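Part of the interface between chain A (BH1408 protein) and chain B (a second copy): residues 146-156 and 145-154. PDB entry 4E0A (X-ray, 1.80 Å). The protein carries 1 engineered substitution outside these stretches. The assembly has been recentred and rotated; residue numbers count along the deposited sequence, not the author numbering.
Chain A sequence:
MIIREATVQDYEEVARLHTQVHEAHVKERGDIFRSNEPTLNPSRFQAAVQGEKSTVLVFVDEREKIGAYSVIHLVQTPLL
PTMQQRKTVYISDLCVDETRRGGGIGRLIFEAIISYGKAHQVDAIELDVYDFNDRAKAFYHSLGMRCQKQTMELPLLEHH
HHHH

Chain A (146-156) RCQKQTMELPL
Chain B (145-154) MRCQKQTMEL

Two matched beta bulges interrupt an otherwise regular antiparallel pairing, and each turns a glutamine straight at the partner strand. Q148(A) and Q148(B) have phi/psi of -89/-52° and -91/-52°, whereas their neighbours stay extended, with phi from -65 to -157° and psi from 101 to 167°. Both glutamines point their CA-to-CB bonds toward the other chain, and the register slips by one residue between C147(A) and K149(A) and again between T151(A) and M152(A).

The strands are 146-155 of chain A and 146-154 of chain B; their axes run at 130° between N-to-C directions and come within 4.4 Å. The pairing is nearly twofold about Q150(A) and Q150(B), a non-hydrogen-bonded pair with CA atoms 4.0 Å apart. From this centre K149(A) pairs with T151(B), C147(A) with M152(B) and R146(A) with E153(B), and the same with the chains exchanged.

Next to the centre, T151(B) N donates to K149(A) O and T151(A) N to K149(B) O, each at 2.8 Å. Across the bulges Q148(A) N reaches T151(B) O, and Q148(B) N reaches T151(A) O, again both at 2.8 Å. Farther out, R146(A) and E153(B) exchange two bonds: R146(A) N to E153(B) O at 3.0 Å and E153(B) N to R146(A) O at 2.8 Å. At the other end, R146(B) N to E153(A) O spans 3.1 Å and E153(A) N to R146(B) O 2.9 Å.

The side chains reinforce this ladder. Q148(A) and Q148(B), t at chi1 and chi2 with chi3 near 90°, are extended enough for Q148(A) NE2 to donate to E153(B) OE1 at 2.9 Å and Q148(B) NE2 to E153(A) OE1 at 3.0 Å. These carboxylates are buried, so an amide donor suits the place; the glutamates are p, t, with chi3 near -16°. Their other oxygens take water: one water donates to E153(B) OE2 (2.6 Å) and C147(A) O (3.1 Å), the other to E153(A) OE2 (2.5 Å) and C147(B) O (3.2 Å).

On the face shared by R146(A), K149(A), T151(A) and E153(A) with their chain B counterparts, each lysine follows p, t, t, p, bringing its amine back to a threonine in the m rotamer. K149(A) NZ lies 3.0 Å from T151(B) OG1, and K149(B) NZ 2.7 Å from T151(A) OG1; both are hydrogen bonds. The short, branched threonine offers an acceptor close to the backbone.

Around Q150(A) and Q150(B) the packing is tight: Q150(A) CB meets Q150(B) CB at 3.8 Å, both chi1 p and chi2 t. C147(A), chi1 t, places its CB 3.6 Å from Q150(B) OE1, and the C147(B) SG lies 3.8 Å from Q150(A) CB.

One end adds an apolar closure. Selenomethionine M145(B), m, t, p, brings CE to 4.1 Å from M152(A) CB and 4.2 Å from L154(A) CB. The exposed R146(B) lays a guanidinium face over P155(A), with NH1 3.6 Å from CD. Together the stretches bury 1169 Å².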

# COMPACT_ATOMS: atom_id res chain seq x y z
N ARG A 146 -9.28 -8.20 7.30
CA ARG A 146 -9.44 -6.89 7.94
C ARG A 146 -8.45 -5.88 7.35
O ARG A 146 -7.43 -6.27 6.78
CB ARG A 146 -9.27 -7.01 9.46
CG ARG A 146 -7.87 -7.38 9.90
CD ARG A 146 -7.86 -8.21 11.18
NE ARG A 146 -8.39 -9.56 10.96
CZ ARG A 146 -8.17 -10.59 11.77
NH1 ARG A 146 -7.42 -10.44 12.86
NH2 ARG A 146 -8.70 -11.78 11.49
N CYS A 147 -8.77 -4.60 7.48
CA CYS A 147 -7.89 -3.55 6.95
C CYS A 147 -6.68 -3.38 7.83
O CYS A 147 -6.80 -3.18 9.05
CB CYS A 147 -8.63 -2.21 6.79
SG CYS A 147 -7.58 -0.86 6.15
N GLN A 148 -5.50 -3.47 7.22
CA GLN A 148 -4.25 -3.26 7.93
C GLN A 148 -3.88 -1.78 7.89
O GLN A 148 -3.59 -1.16 8.92
CB GLN A 148 -3.16 -4.08 7.28
CG GLN A 148 -1.83 -4.01 8.00
CD GLN A 148 -0.72 -4.64 7.18
OE1 GLN A 148 -0.02 -3.95 6.43
NE2 GLN A 148 -0.58 -5.95 7.30
N LYS A 149 -3.86 -1.23 6.68
CA LYS A 149 -3.51 0.17 6.47
C LYS A 149 -4.13 0.61 5.16
O LYS A 149 -4.56 -0.22 4.34
CB LYS A 149 -1.98 0.34 6.42
CG LYS A 149 -1.28 -0.53 5.37
CD LYS A 149 0.22 -0.23 5.33
CE LYS A 149 0.99 -1.29 4.55
NZ LYS A 149 0.72 -1.21 3.09
N GLN A 150 -4.17 1.91 4.94
CA GLN A 150 -4.72 2.40 3.69
C GLN A 150 -3.90 3.53 3.09
O GLN A 150 -3.26 4.30 3.80
CB GLN A 150 -6.18 2.81 3.89
CG GLN A 150 -6.37 3.95 4.84
CD GLN A 150 -7.83 4.17 5.14
OE1 GLN A 150 -8.28 5.30 5.32
NE2 GLN A 150 -8.59 3.09 5.18
N THR A 151 -3.92 3.59 1.77
CA THR A 151 -3.28 4.67 1.04
C THR A 151 -4.29 5.78 0.89
O THR A 151 -5.41 5.58 0.41
CB THR A 151 -2.87 4.22 -0.37
OG1 THR A 151 -1.98 3.11 -0.27
CG2 THR A 151 -2.20 5.38 -1.12
N MSE A 152 -3.91 6.97 1.33
CA MSE A 152 -4.79 8.10 1.19
C MSE A 152 -4.25 9.02 0.11
O MSE A 152 -3.05 9.00 -0.17
CB MSE A 152 -4.86 8.78 2.53
CG MSE A 152 -4.99 7.70 3.52
SE MSE A 152 -6.76 7.87 4.12
CE MSE A 152 -6.05 9.08 5.44
N GLU A 153 -5.15 9.78 -0.51
CA GLU A 153 -4.82 10.63 -1.65
C GLU A 153 -5.51 11.99 -1.61
O GLU A 153 -6.64 12.13 -1.13
CB GLU A 153 -5.18 9.93 -2.97
CG GLU A 153 -6.66 9.63 -3.10
CD GLU A 153 -7.00 8.84 -4.36
OE1 GLU A 153 -6.15 8.77 -5.27
OE2 GLU A 153 -8.12 8.30 -4.43
N LEU A 154 -4.81 12.98 -2.12
CA LEU A 154 -5.36 14.32 -2.30
C LEU A 154 -4.97 14.74 -3.71
O LEU A 154 -3.82 15.13 -3.93
CB LEU A 154 -4.76 15.31 -1.30
CG LEU A 154 -5.33 16.73 -1.44
CD1 LEU A 154 -6.83 16.73 -1.16
CD2 LEU A 154 -4.63 17.71 -0.53
N PRO A 155 -5.91 14.64 -4.66
CA PRO A 155 -5.64 15.03 -6.05
C PRO A 155 -5.37 16.53 -6.09
O PRO A 155 -6.02 17.29 -5.36
CB PRO A 155 -6.95 14.71 -6.78
CG PRO A 155 -7.70 13.79 -5.87
CD PRO A 155 -7.29 14.15 -4.48
N LEU A 156 -4.41 16.96 -6.90
CA LEU A 156 -4.10 18.38 -7.01
C LEU A 156 -4.50 18.94 -8.37
O LEU A 156 -4.77 20.13 -8.51
CB LEU A 156 -2.62 18.65 -6.74
CG LEU A 156 -2.16 18.48 -5.30
CD1 LEU A 156 -0.74 18.99 -5.14
CD2 LEU A 156 -3.11 19.19 -4.34
N MSE B 145 -8.33 14.60 2.31
CA MSE B 145 -7.82 13.33 1.79
C MSE B 145 -8.87 12.22 1.86
O MSE B 145 -9.77 12.25 2.70
CB MSE B 145 -6.54 12.87 2.50
CG MSE B 145 -5.43 13.92 2.59
SE MSE B 145 -3.72 13.12 2.98
CE MSE B 145 -3.31 12.34 1.24
N ARG B 146 -8.76 11.25 0.97
CA ARG B 146 -9.68 10.13 0.98
C ARG B 146 -8.93 8.86 0.66
O ARG B 146 -7.81 8.90 0.14
CB ARG B 146 -10.86 10.37 0.03
CG ARG B 146 -10.57 10.21 -1.46
CD ARG B 146 -9.65 11.29 -2.03
NE ARG B 146 -10.10 12.64 -1.72
CZ ARG B 146 -10.56 13.50 -2.62
NH1 ARG B 146 -10.65 13.15 -3.90
NH2 ARG B 146 -10.93 14.72 -2.25
N CYS B 147 -9.54 7.73 0.98
CA CYS B 147 -8.91 6.44 0.74
C CYS B 147 -8.84 6.16 -0.74
O CYS B 147 -9.84 6.24 -1.45
CB CYS B 147 -9.66 5.31 1.45
SG CYS B 147 -8.81 3.73 1.29
N GLN B 148 -7.64 5.82 -1.21
CA GLN B 148 -7.44 5.37 -2.57
C GLN B 148 -7.56 3.86 -2.63
O GLN B 148 -8.29 3.30 -3.46
CB GLN B 148 -6.03 5.75 -3.03
CG GLN B 148 -5.73 5.33 -4.47
CD GLN B 148 -4.29 5.54 -4.81
OE1 GLN B 148 -3.47 4.64 -4.66
NE2 GLN B 148 -3.95 6.75 -5.23
N LYS B 149 -6.80 3.20 -1.76
CA LYS B 149 -6.80 1.74 -1.71
C LYS B 149 -6.39 1.29 -0.32
O LYS B 149 -5.92 2.08 0.48
CB LYS B 149 -5.86 1.15 -2.77
CG LYS B 149 -4.37 1.43 -2.54
CD LYS B 149 -3.51 0.87 -3.67
CE LYS B 149 -2.15 1.57 -3.72
NZ LYS B 149 -1.47 1.50 -2.40
N GLN B 150 -6.58 0.01 -0.02
CA GLN B 150 -6.19 -0.46 1.31
C GLN B 150 -5.58 -1.85 1.28
O GLN B 150 -5.91 -2.69 0.43
CB GLN B 150 -7.37 -0.41 2.27
CG GLN B 150 -8.57 -1.20 1.82
CD GLN B 150 -9.71 -1.11 2.82
OE1 GLN B 150 -10.04 -2.08 3.49
NE2 GLN B 150 -10.31 0.07 2.94
N THR B 151 -4.65 -2.07 2.20
CA THR B 151 -4.04 -3.37 2.37
C THR B 151 -4.89 -4.13 3.35
O THR B 151 -5.19 -3.65 4.45
CB THR B 151 -2.63 -3.25 2.97
OG1 THR B 151 -1.81 -2.41 2.14
CG2 THR B 151 -1.98 -4.64 3.11
N MSE B 152 -5.29 -5.33 2.95
CA MSE B 152 -6.09 -6.19 3.79
C MSE B 152 -5.26 -7.35 4.25
O MSE B 152 -4.33 -7.75 3.55
CB MSE B 152 -7.27 -6.68 2.99
CG MSE B 152 -7.82 -5.52 2.27
SE MSE B 152 -9.38 -5.09 3.26
CE MSE B 152 -10.34 -6.18 2.02
N GLU B 153 -5.59 -7.88 5.43
CA GLU B 153 -4.78 -8.94 6.02
C GLU B 153 -5.64 -10.01 6.67
O GLU B 153 -6.73 -9.73 7.19
CB GLU B 153 -3.82 -8.37 7.07
CG GLU B 153 -4.54 -7.70 8.22
CD GLU B 153 -3.62 -6.99 9.20
OE1 GLU B 153 -2.40 -7.25 9.21
OE2 GLU B 153 -4.15 -6.16 9.97
N LEU B 154 -5.13 -11.23 6.64
CA LEU B 154 -5.75 -12.36 7.36
C LEU B 154 -4.64 -13.07 8.11
O LEU B 154 -3.85 -13.80 7.51
CB LEU B 154 -6.45 -13.31 6.37
CG LEU B 154 -7.15 -14.49 7.04
CD1 LEU B 154 -8.24 -14.02 8.01
CD2 LEU B 154 -7.70 -15.45 6.00
O HOH W 1 -5.95 -5.01 11.37
O HOH W 2 -10.57 8.06 -3.92